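Local structure of geranylgeranyl Pyrophosphate Synthetase (Geoglobus acetivorans, 5JFQ) at residues Ile67-Ala72 and Glu121-Ser126; Val134-Lys139 and Ala184-Val189. The protein builds geranylgeranyl diphosphate, with some farnesyl diphosphate, by adding isopentenyl diphosphate units stepwise to dimethylallyl diphosphate, with magnesium as cofactor. One frame throughout, in Å; residues are numbered along the deposited sequence.

Contact 1: residues Ile67-Ala72 and Glu121-Ser126; sequences IHAAIA and EILSMS
H68 sets its imidazole against the type I beta turn L123-S126. Its CG is anti to the carbonyl carbon (chi1 -66°), and M125 O stands 3.9 Å above the ring plane, over the centre of one face. M125 CB is 3.4 Å from H68 ND1, and the two side chains cross at about a right angle. M125 SD approaches obliquely, 4.6 Å from the centroid of the H68 ring and 67° off its normal. An alanine at H68 would probably leave M125 without its aromatic neighbour and its thioether freer to turn. The carbonyl of H68, bonded to A72 N within its own helix, carries I122 CG2 beside it. A69 CB meets L123 CD1 at 4.0 Å; on the same residue, A69 N donates to a water. The short branch of I71, CG2, touches the tip of I122's longer arm, CD1, at 3.9 Å. A72 closes the row, its CB 3.8 Å from L123 CB. I186 and L190 of helix 165-190 cover A69, while E121 forms a salt bridge with R142 of the second subunit. The pairing belongs to the all-helical polyprenyl synthetase fold: it packs the start of helix 67-88, which farther on carries H77, probably binding isopentenyl diphosphate, and D84 and D88, probably binding magnesium, against the C-terminal end of helix 105-123.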
ATOM      1  N   ILE B  67      18.255 -11.071  -3.840  1.00 52.50           N
ATOM      2  CA  ILE B  67      18.112  -9.853  -4.622  1.00 52.54           C
ATOM      3  C   ILE B  67      16.656  -9.390  -4.647  1.00 56.90           C
ATOM      4  O   ILE B  67      16.379  -8.180  -4.606  1.00 57.03           O
ATOM      5  CB  ILE B  67      18.686 -10.052  -6.034  1.00 49.50           C
ATOM      6  CG1 ILE B  67      18.731  -8.719  -6.769  1.00 56.35           C
ATOM      7  CG2 ILE B  67      17.848 -11.038  -6.837  1.00 60.06           C
ATOM      8  CD1 ILE B  67      19.862  -7.823  -6.325  1.00 60.63           C
ATOM      9  N   HIS B  68      15.702 -10.332  -4.686  1.00 48.74           N
ATOM     10  CA  HIS B  68      14.300  -9.940  -4.761  1.00 48.93           C
ATOM     11  C   HIS B  68      13.871  -9.215  -3.479  1.00 55.31           C
ATOM     12  O   HIS B  68      13.217  -8.161  -3.538  1.00 53.51           O
ATOM     13  CB  HIS B  68      13.424 -11.165  -5.039  1.00 50.47           C
ATOM     14  CG  HIS B  68      13.642 -11.776  -6.396  1.00 58.20           C
ATOM     15  ND1 HIS B  68      12.930 -11.391  -7.515  1.00 60.56           N
ATOM     16  CD2 HIS B  68      14.492 -12.748  -6.813  1.00 51.34           C
ATOM     17  CE1 HIS B  68      13.337 -12.092  -8.562  1.00 53.03           C
ATOM     18  NE2 HIS B  68      14.286 -12.919  -8.161  1.00 52.82           N
ATOM     19  N   ALA B  69      14.271  -9.739  -2.316  1.00 49.57           N
ATOM     20  CA  ALA B  69      14.071  -9.018  -1.067  1.00 48.01           C
ATOM     21  C   ALA B  69      14.826  -7.693  -1.041  1.00 52.70           C
ATOM     22  O   ALA B  69      14.370  -6.726  -0.416  1.00 52.30           O
ATOM     23  CB  ALA B  69      14.506  -9.882   0.100  1.00 49.29           C
ATOM     24  N   ALA B  70      15.983  -7.617  -1.692  1.00 50.59           N
ATOM     25  CA  ALA B  70      16.654  -6.328  -1.759  1.00 52.57           C
ATOM     26  C   ALA B  70      15.844  -5.353  -2.605  1.00 53.25           C
ATOM     27  O   ALA B  70      15.594  -4.215  -2.195  1.00 50.97           O
ATOM     28  CB  ALA B  70      18.071  -6.488  -2.309  1.00 52.04           C
ATOM     29  N   ILE B  71      15.407  -5.787  -3.784  1.00 54.01           N
ATOM     30  CA  ILE B  71      14.588  -4.907  -4.603  1.00 52.68           C
ATOM     31  C   ILE B  71      13.272  -4.600  -3.897  1.00 55.43           C
ATOM     32  O   ILE B  71      12.764  -3.474  -3.983  1.00 57.11           O
ATOM     33  CB  ILE B  71      14.384  -5.540  -5.994  1.00 55.56           C
ATOM     34  CG1 ILE B  71      15.744  -5.723  -6.668  1.00 56.02           C
ATOM     35  CG2 ILE B  71      13.462  -4.697  -6.875  1.00 51.32           C
ATOM     36  CD1 ILE B  71      16.623  -4.481  -6.594  1.00 59.72           C
ATOM     37  N   ALA B  72      12.717  -5.564  -3.154  1.00 50.62           N
ATOM     38  CA  ALA B  72      11.413  -5.325  -2.544  1.00 52.38           C
ATOM     39  C   ALA B  72      11.494  -4.251  -1.475  1.00 52.06           C
ATOM     40  O   ALA B  72      10.629  -3.374  -1.401  1.00 51.23           O
ATOM     41  CB  ALA B  72      10.841  -6.610  -1.951  1.00 48.06           C
ATOM     42  N   GLU B 121       4.971  -8.226  -4.662  1.00 43.72           N
ATOM     43  CA  GLU B 121       5.076  -9.165  -5.763  1.00 43.25           C
ATOM     44  C   GLU B 121       6.528  -9.539  -6.004  1.00 50.87           C
ATOM     45  O   GLU B 121       6.837 -10.690  -6.337  1.00 49.07           O
ATOM     46  CB  GLU B 121       4.461  -8.594  -7.036  1.00 44.28           C
ATOM     47  CG  GLU B 121       4.524  -9.561  -8.187  1.00 49.84           C
ATOM     48  CD  GLU B 121       4.053  -8.988  -9.495  1.00 52.57           C
ATOM     49  OE1 GLU B 121       3.610  -7.826  -9.523  1.00 50.76           O
ATOM     50  OE2 GLU B 121       4.131  -9.716 -10.506  1.00 60.90           O
ATOM     51  N   ILE B 122       7.441  -8.586  -5.822  1.00 51.52           N
ATOM     52  CA  ILE B 122       8.845  -8.898  -6.043  1.00 51.87           C
ATOM     53  C   ILE B 122       9.371  -9.793  -4.925  1.00 49.67           C
ATOM     54  O   ILE B 122       9.997 -10.825  -5.186  1.00 49.31           O
ATOM     55  CB  ILE B 122       9.657  -7.607  -6.197  1.00 48.17           C
ATOM     56  CG1 ILE B 122       9.247  -6.927  -7.506  1.00 47.54           C
ATOM     57  CG2 ILE B 122      11.152  -7.926  -6.161  1.00 49.52           C
ATOM     58  CD1 ILE B 122       9.661  -5.454  -7.599  1.00 50.91           C
ATOM     59  N   LEU B 123       9.092  -9.431  -3.668  1.00 46.57           N
ATOM     60  CA  LEU B 123       9.487 -10.273  -2.546  1.00 47.33           C
ATOM     61  C   LEU B 123       9.090 -11.724  -2.778  1.00 49.10           C
ATOM     62  O   LEU B 123       9.895 -12.633  -2.561  1.00 50.78           O
ATOM     63  CB  LEU B 123       8.865  -9.759  -1.246  1.00 42.48           C
ATOM     64  CG  LEU B 123       9.118 -10.626  -0.008  1.00 45.29           C
ATOM     65  CD1 LEU B 123      10.592 -10.787   0.234  1.00 43.11           C
ATOM     66  CD2 LEU B 123       8.475 -10.004   1.203  1.00 45.72           C
ATOM     67  N   SER B 124       7.863 -11.952  -3.253  1.00 49.42           N
ATOM     68  CA  SER B 124       7.308 -13.285  -3.420  1.00 43.79           C
ATOM     69  C   SER B 124       8.007 -14.078  -4.509  1.00 46.45           C
ATOM     70  O   SER B 124       7.801 -15.295  -4.589  1.00 49.14           O
ATOM     71  CB  SER B 124       5.809 -13.197  -3.731  1.00 41.52           C
ATOM     72  OG  SER B 124       5.584 -12.930  -5.112  1.00 48.01           O
ATOM     73  N   MET B 125       8.801 -13.424  -5.352  1.00 46.92           N
ATOM     74  CA  MET B 125       9.572 -14.122  -6.370  1.00 46.95           C
ATOM     75  C   MET B 125      10.822 -14.783  -5.813  1.00 49.52           C
ATOM     76  O   MET B 125      11.565 -15.398  -6.584  1.00 48.64           O
ATOM     77  CB  MET B 125      10.002 -13.165  -7.476  1.00 43.65           C
ATOM     78  CG  MET B 125       8.897 -12.410  -8.139  1.00 47.05           C
ATOM     79  SD  MET B 125       9.615 -11.211  -9.283  1.00 57.40           S
ATOM     80  CE  MET B 125       8.197 -10.194  -9.648  1.00 51.23           C
ATOM     81  N   SER B 126      11.082 -14.659  -4.512  1.00 45.65           N
ATOM     82  CA  SER B 126      12.377 -15.057  -3.978  1.00 49.26           C
ATOM     83  C   SER B 126      12.636 -16.548  -4.175  1.00 49.00           C
ATOM     84  O   SER B 126      11.730 -17.378  -4.063  1.00 48.67           O
ATOM     85  CB  SER B 126      12.472 -14.699  -2.498  1.00 47.59           C
ATOM     86  OG  SER B 126      12.689 -13.307  -2.337  1.00 51.15           O
TER
HETATM   87  O   HOH W   1      14.963 -12.438  -2.559  1.00 47.64           O

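Contact 2: residues Val134-Lys139 and Ala184-Val189; sequences VRAVSK and ASIPAV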
ATOM      1  N   VAL B 134       6.849 -16.669   3.174  1.00 47.17           N
ATOM      2  CA  VAL B 134       5.671 -16.279   3.944  1.00 46.32           C
ATOM      3  C   VAL B 134       6.079 -15.457   5.156  1.00 45.13           C
ATOM      4  O   VAL B 134       5.602 -14.337   5.353  1.00 44.40           O
ATOM      5  CB  VAL B 134       4.853 -17.515   4.350  1.00 40.11           C
ATOM      6  CG1 VAL B 134       3.737 -17.094   5.293  1.00 36.12           C
ATOM      7  CG2 VAL B 134       4.286 -18.170   3.127  1.00 38.95           C
ATOM      8  N   ARG B 135       6.996 -15.989   5.967  1.00 44.17           N
ATOM      9  CA  ARG B 135       7.502 -15.224   7.100  1.00 45.93           C
ATOM     10  C   ARG B 135       8.094 -13.883   6.668  1.00 45.48           C
ATOM     11  O   ARG B 135       7.922 -12.880   7.363  1.00 47.06           O
ATOM     12  CB  ARG B 135       8.528 -16.041   7.869  1.00 48.13           C
ATOM     13  CG  ARG B 135       7.902 -17.086   8.779  1.00 52.31           C
ATOM     14  CD  ARG B 135       8.954 -18.048   9.320  1.00 51.66           C
ATOM     15  NE  ARG B 135      10.040 -17.372  10.033  1.00 52.25           N
ATOM     16  CZ  ARG B 135      11.335 -17.582   9.796  1.00 57.16           C
ATOM     17  NH1 ARG B 135      11.722 -18.458   8.864  1.00 54.06           N
ATOM     18  NH2 ARG B 135      12.248 -16.935  10.509  1.00 52.70           N
ATOM     19  N   ALA B 136       8.783 -13.840   5.525  1.00 45.88           N
ATOM     20  CA  ALA B 136       9.352 -12.583   5.053  1.00 43.33           C
ATOM     21  C   ALA B 136       8.261 -11.606   4.657  1.00 48.42           C
ATOM     22  O   ALA B 136       8.370 -10.403   4.921  1.00 49.23           O
ATOM     23  CB  ALA B 136      10.292 -12.817   3.871  1.00 42.90           C
ATOM     24  N   VAL B 137       7.203 -12.098   4.016  1.00 47.17           N
ATOM     25  CA  VAL B 137       6.097 -11.211   3.680  1.00 45.70           C
ATOM     26  C   VAL B 137       5.438 -10.681   4.953  1.00 45.42           C
ATOM     27  O   VAL B 137       5.144  -9.482   5.068  1.00 46.88           O
ATOM     28  CB  VAL B 137       5.101 -11.946   2.766  1.00 44.63           C
ATOM     29  CG1 VAL B 137       3.772 -11.210   2.708  1.00 40.36           C
ATOM     30  CG2 VAL B 137       5.697 -12.113   1.381  1.00 42.20           C
ATOM     31  N   SER B 138       5.246 -11.554   5.943  1.00 42.93           N
ATOM     32  CA  SER B 138       4.612 -11.157   7.194  1.00 44.08           C
ATOM     33  C   SER B 138       5.428 -10.096   7.930  1.00 50.01           C
ATOM     34  O   SER B 138       4.872  -9.112   8.456  1.00 47.48           O
ATOM     35  CB  SER B 138       4.426 -12.382   8.083  1.00 42.92           C
ATOM     36  OG  SER B 138       3.980 -11.998   9.369  1.00 46.69           O
ATOM     37  N   LYS B 139       6.751 -10.286   7.979  1.00 45.64           N
ATOM     38  CA  LYS B 139       7.617  -9.358   8.692  1.00 44.25           C
ATOM     39  C   LYS B 139       7.718  -8.015   7.970  1.00 45.64           C
ATOM     40  O   LYS B 139       7.646  -6.958   8.607  1.00 46.47           O
ATOM     41  CB  LYS B 139       8.979 -10.014   8.888  1.00 43.91           C
ATOM     42  CG  LYS B 139       8.920 -11.189   9.896  1.00 46.17           C
ATOM     43  CD  LYS B 139      10.142 -12.105   9.794  1.00 45.10           C
ATOM     44  CE  LYS B 139      10.030 -13.338  10.696  1.00 46.67           C
ATOM     45  NZ  LYS B 139      10.280 -13.103  12.151  1.00 49.96           N
ATOM     46  N   ALA B 184      18.613  -5.944   6.844  1.00 60.80           N
ATOM     47  CA  ALA B 184      19.588  -6.906   7.346  1.00 62.66           C
ATOM     48  C   ALA B 184      18.916  -8.176   7.845  1.00 60.62           C
ATOM     49  O   ALA B 184      19.463  -9.276   7.693  1.00 56.46           O
ATOM     50  CB  ALA B 184      20.415  -6.272   8.470  1.00 58.35           C
ATOM     51  N   SER B 185      17.734  -8.036   8.435  1.00 59.45           N
ATOM     52  CA  SER B 185      17.047  -9.190   8.987  1.00 56.12           C
ATOM     53  C   SER B 185      16.659 -10.174   7.900  1.00 57.30           C
ATOM     54  O   SER B 185      16.785 -11.385   8.091  1.00 59.77           O
ATOM     55  CB  SER B 185      15.803  -8.740   9.746  1.00 60.08           C
ATOM     56  OG  SER B 185      15.766  -9.310  11.032  1.00 59.72           O
ATOM     57  N   ILE B 186      16.203  -9.686   6.749  1.00 58.53           N
ATOM     58  CA  ILE B 186      15.404 -10.539   5.868  1.00 55.40           C
ATOM     59  C   ILE B 186      16.197 -11.712   5.290  1.00 56.98           C
ATOM     60  O   ILE B 186      15.598 -12.782   5.104  1.00 55.78           O
ATOM     61  CB  ILE B 186      14.697  -9.722   4.766  1.00 53.07           C
ATOM     62  CG1 ILE B 186      13.523 -10.533   4.195  1.00 54.32           C
ATOM     63  CG2 ILE B 186      15.640  -9.242   3.667  1.00 49.31           C
ATOM     64  CD1 ILE B 186      12.744  -9.822   3.089  1.00 49.95           C
ATOM     65  N   PRO B 187      17.510 -11.617   5.017  1.00 58.40           N
ATOM     66  CA  PRO B 187      18.208 -12.835   4.564  1.00 56.92           C
ATOM     67  C   PRO B 187      18.241 -13.922   5.629  1.00 58.93           C
ATOM     68  O   PRO B 187      18.183 -15.116   5.294  1.00 57.17           O
ATOM     69  CB  PRO B 187      19.619 -12.335   4.206  1.00 55.83           C
ATOM     70  CG  PRO B 187      19.493 -10.869   4.037  1.00 56.93           C
ATOM     71  CD  PRO B 187      18.432 -10.463   5.027  1.00 56.66           C
ATOM     72  N   ALA B 188      18.321 -13.545   6.907  1.00 54.21           N
ATOM     73  CA  ALA B 188      18.193 -14.529   7.973  1.00 54.54           C
ATOM     74  C   ALA B 188      16.823 -15.174   7.961  1.00 56.46           C
ATOM     75  O   ALA B 188      16.683 -16.353   8.313  1.00 62.51           O
ATOM     76  CB  ALA B 188      18.449 -13.883   9.331  1.00 57.39           C
ATOM     77  N   VAL B 189      15.799 -14.421   7.574  1.00 54.27           N
ATOM     78  CA  VAL B 189      14.472 -15.006   7.483  1.00 54.40           C
ATOM     79  C   VAL B 189      14.373 -15.888   6.254  1.00 53.86           C
ATOM     80  O   VAL B 189      13.863 -17.012   6.322  1.00 55.25           O
ATOM     81  CB  VAL B 189      13.396 -13.914   7.466  1.00 53.82           C
ATOM     82  CG1 VAL B 189      12.015 -14.555   7.463  1.00 50.26           C
ATOM     83  CG2 VAL B 189      13.573 -13.002   8.652  1.00 56.67           C
TER
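V189 overlaps the side chains of R135 and K139: CG1 lies against both, CG2 against K139. Its CG1 is anti to the backbone N (chi1 -176°) and lies 3.8 Å from R135 CB. The same methyl sits 3.8 Å above the guanidinium plane of R135, over its centre, so the arginine folds around it from the CB to the flat head. The chain of R135 is bent at chi3 (57°), which swings NE out of the line of the chain. V189 CG1 also approaches the backbone at A136 N, at 3.8 Å. The other methyl, CG2, rests on the aliphatic part of the lysine, 3.7 Å from K139 CD, and the two side chains cross obliquely. K139 thus gives its methylenes to the valine, while its NZ goes on to a salt bridge with E198 of helix 195-221, whose side chain also touches V189.

One turn earlier on the partner helix, I186 reaches A136: CG1 is anti to the backbone N and CD1 extends straight beyond it, 3.9 Å from A136 CB. The contact between the segments has no hydrogen bond across it and rests on methyls against alanine, against the hydrocarbon parts of the charged chains and over the face of the R135 guanidinium. P187 has no N-H to give to the turn before, and helix 165-190 is kinked there, between the two residues that touch helix 130-159. V137 faces another way, onto V137 of the second subunit. The segment axes approach to 9.6 Å and run nearly antiparallel, at 155°. A136, I186 and V189, flanked by R135 and K139, join these segments of helices 130-159 and 165-190 as a helix pair of the all-alpha polyprenyl synthetase fold, one helix of which also faces the partner of the homodimer.

Overall arrangement
Of the four helices involved, 67-88 comes first from the N terminus, and contact 1 closes when the chain returns through helix 105-123 to the turn at L123-S126. Helix 130-159 follows, and contact 2 closes only when helix 165-190 comes back beside it. The two loops are in series, neither nested nor crossed. Their centres are about 11 Å apart, on the same side of the chain's centre, and they share an apolar junction: I186 CD1 lies 3.5 Å from A69 CB, and L123 CD2 is 3.5 Å from V137 CG2. Four helices are thereby tied into one block, and both contacts reach the second subunit through helices 105-123 and 130-159.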